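High affinity transport system protein p37 (Mycoplasma hyorhinis, PDB 3EKI) binds thiamine diphosphate outside the cell membrane as the lipoprotein component of a high-affinity transport system, probably delivering it for uptake. Local coordinates at residues F106-L110 / I124-L130. Numbering follows the deposited sequence.
With TPP (thiamine diphosphate), chain B.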
loop_
_atom_site.group_PDB
_atom_site.type_symbol
_atom_site.label_atom_id
_atom_site.label_comp_id
_atom_site.label_asym_id
_atom_site.label_seq_id
_atom_site.Cartn_x
_atom_site.Cartn_y
_atom_site.Cartn_z
ATOM N N PHE A 106 8.120 8.847 -4.852
ATOM C CA PHE A 106 7.115 8.763 -5.907
ATOM C C PHE A 106 6.980 10.073 -6.670
ATOM O O PHE A 106 6.636 10.045 -7.852
ATOM C CB PHE A 106 5.741 8.352 -5.377
ATOM C CG PHE A 106 4.875 9.480 -4.858
ATOM C CD1 PHE A 106 3.864 10.042 -5.635
ATOM C CD2 PHE A 106 5.089 9.958 -3.582
ATOM C CE1 PHE A 106 3.108 11.083 -5.123
ATOM C CE2 PHE A 106 4.330 11.001 -3.071
ATOM C CZ PHE A 106 3.335 11.565 -3.845
ATOM N N THR A 107 7.186 11.227 -6.017
ATOM C CA THR A 107 7.063 12.458 -6.796
ATOM C C THR A 107 8.076 12.459 -7.941
ATOM O O THR A 107 7.786 12.846 -9.076
ATOM C CB THR A 107 7.294 13.725 -5.944
ATOM O OG1 THR A 107 8.650 13.711 -5.481
ATOM C CG2 THR A 107 6.423 13.696 -4.714
ATOM N N VAL A 108 9.293 12.030 -7.625
ATOM C CA VAL A 108 10.335 11.947 -8.645
ATOM C C VAL A 108 9.922 10.958 -9.727
ATOM O O VAL A 108 10.177 11.178 -10.912
ATOM C CB VAL A 108 11.687 11.539 -8.044
ATOM C CG1 VAL A 108 12.753 11.434 -9.118
ATOM C CG2 VAL A 108 12.097 12.541 -6.969
ATOM N N LEU A 109 9.280 9.864 -9.349
ATOM C CA LEU A 109 8.900 8.889 -10.371
ATOM C C LEU A 109 7.921 9.491 -11.345
ATOM O O LEU A 109 8.060 9.409 -12.571
ATOM C CB LEU A 109 8.264 7.648 -9.750
ATOM C CG LEU A 109 7.859 6.575 -10.768
ATOM C CD1 LEU A 109 9.123 5.835 -11.207
ATOM C CD2 LEU A 109 6.833 5.617 -10.212
ATOM N N LEU A 110 6.869 10.101 -10.775
ATOM C CA LEU A 110 5.815 10.604 -11.647
ATOM C C LEU A 110 6.297 11.825 -12.421
ATOM O O LEU A 110 5.959 11.916 -13.594
ATOM C CB LEU A 110 4.542 10.913 -10.875
ATOM C CG LEU A 110 3.924 9.731 -10.124
ATOM C CD1 LEU A 110 2.683 10.221 -9.398
ATOM C CD2 LEU A 110 3.628 8.564 -11.052
ATOM N N ILE A 124 6.074 1.577 -10.797
ATOM C CA ILE A 124 4.845 1.171 -10.122
ATOM C C ILE A 124 4.598 2.093 -8.922
ATOM O O ILE A 124 5.540 2.276 -8.146
ATOM C CB ILE A 124 4.929 -0.303 -9.714
ATOM C CG1 ILE A 124 5.173 -1.204 -10.924
ATOM C CG2 ILE A 124 3.683 -0.693 -8.942
ATOM C CD1 ILE A 124 5.487 -2.652 -10.610
ATOM N N ASN A 125 3.402 2.668 -8.884
ATOM C CA ASN A 125 3.062 3.749 -7.981
ATOM C C ASN A 125 1.802 3.432 -7.187
ATOM O O ASN A 125 0.926 2.743 -7.667
ATOM C CB ASN A 125 2.814 5.072 -8.732
ATOM C CG ASN A 125 3.105 6.296 -7.897
ATOM O OD1 ASN A 125 4.241 6.763 -7.833
ATOM N ND2 ASN A 125 2.122 6.887 -7.218
ATOM N N ALA A 126 1.759 4.021 -5.989
ATOM C CA ALA A 126 0.516 3.894 -5.217
ATOM C C ALA A 126 -0.640 4.458 -6.031
ATOM O O ALA A 126 -0.481 5.512 -6.664
ATOM C CB ALA A 126 0.685 4.612 -3.893
ATOM N N SER A 127 -1.780 3.774 -6.015
ATOM C CA SER A 127 -2.901 4.179 -6.839
ATOM C C SER A 127 -3.478 5.547 -6.509
ATOM O O SER A 127 -3.764 6.386 -7.372
ATOM C CB SER A 127 -4.004 3.112 -6.739
ATOM O OG SER A 127 -4.598 3.093 -5.442
ATOM N N GLY A 128 -3.678 5.845 -5.215
ATOM C CA GLY A 128 -4.294 7.129 -4.887
ATOM C C GLY A 128 -3.451 8.292 -5.331
ATOM O O GLY A 128 -3.905 9.255 -5.948
ATOM N N LYS A 129 -2.158 8.230 -5.023
ATOM C CA LYS A 129 -1.233 9.292 -5.401
ATOM C C LYS A 129 -1.216 9.479 -6.921
ATOM O O LYS A 129 -1.118 10.575 -7.453
ATOM C CB LYS A 129 0.168 8.966 -4.911
ATOM C CG LYS A 129 0.325 9.106 -3.403
ATOM C CD LYS A 129 1.613 8.481 -2.915
ATOM C CE LYS A 129 1.893 8.932 -1.477
ATOM N NZ LYS A 129 2.242 7.760 -0.639
ATOM N N LEU A 130 -1.312 8.358 -7.627
ATOM C CA LEU A 130 -1.325 8.477 -9.096
ATOM C C LEU A 130 -2.604 9.130 -9.586
ATOM O O LEU A 130 -2.593 9.988 -10.481
ATOM C CB LEU A 130 -1.159 7.087 -9.695
ATOM C CG LEU A 130 -1.335 6.969 -11.206
ATOM C CD1 LEU A 130 -0.260 7.758 -11.943
ATOM C CD2 LEU A 130 -1.296 5.494 -11.576
HETATM N "N1'" TPP B . 3.534 -6.312 1.847
HETATM C "C2'" TPP B . 4.888 -6.362 1.868
HETATM C CM2 TPP B . 5.574 -7.732 1.812
HETATM N "N3'" TPP B . 5.617 -5.234 1.924
HETATM C "C4'" TPP B . 4.986 -4.030 1.862
HETATM N "N4'" TPP B . 5.734 -2.925 1.831
HETATM C "C5'" TPP B . 3.587 -3.954 1.899
HETATM C "C6'" TPP B . 2.883 -5.152 1.898
HETATM C "C7'" TPP B . 2.774 -2.651 1.927
HETATM N N3 TPP B . 2.425 -2.080 0.615
HETATM C C2 TPP B . 3.160 -2.197 -0.491
HETATM S S1 TPP B . 2.350 -1.392 -1.815
HETATM C C5 TPP B . 1.028 -0.888 -0.790
HETATM C C4 TPP B . 1.331 -1.268 0.504
HETATM C CM4 TPP B . 0.288 -1.185 1.640
HETATM C C6 TPP B . -0.137 -0.005 -1.252
HETATM C C7 TPP B . 0.315 1.451 -1.390
HETATM O O7 TPP B . 0.691 1.950 -0.090
HETATM P PA TPP B . 1.671 3.176 0.167
HETATM O O1A TPP B . 2.062 3.170 1.598
HETATM O O2A TPP B . 2.819 3.141 -0.802
HETATM O O3A TPP B . 0.902 4.492 -0.241
HETATM P PB TPP B . -0.065 5.365 0.698
HETATM O O1B TPP B . -1.249 4.548 1.114
HETATM O O2B TPP B . -0.476 6.578 -0.228
HETATM O O3B TPP B . 0.765 5.968 1.911
#
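The aliphatic chain of K129 lies across one face of the F106 ring, with CD 3.5 Å from the ring centroid and almost on its normal, a CH-pi contact. K129 CB packs beside the CE1 rim, CG near the CE1-CZ border and CE near CE2, the two side chains crossing at about a right angle; T107 CG2 sits over the opposite face, toward the rim. The F106 ring is swung between its own backbone N and carbonyl carbon (chi1 86°), and chi2 turns its face to the lysine. The K129 chain bends about CD-CE, and NZ donates a hydrogen bond of 3.0 Å to O2B of thiamine diphosphate. Beside this pair, N125 OD1 lies 3.3 Å from F106 CB and 3.7 Å from CD2 of L109 and of L110. N125 ND2 turns back to A126 O (3.0 Å), meeting a lone pair in the carbonyl plane; A126 O also accepts from L130 N, which fixes the amide where helix 127-136 begins. Deeper, L110 CD2 meets L130 CD1, and both side chains touch I141 of strand 141-152. N-cap A126 and K129 line the ligand pocket of this PBP-clan protein, where S255, S257, K258 and Y215 also bind thiamine diphosphate. Helix 106-115 thus meets the start of helix 127-136 without a hydrogen bond between the two segments: an aromatic face probably steadies the lysine's methylenes, while its ammonium probably offsets diphosphate charge.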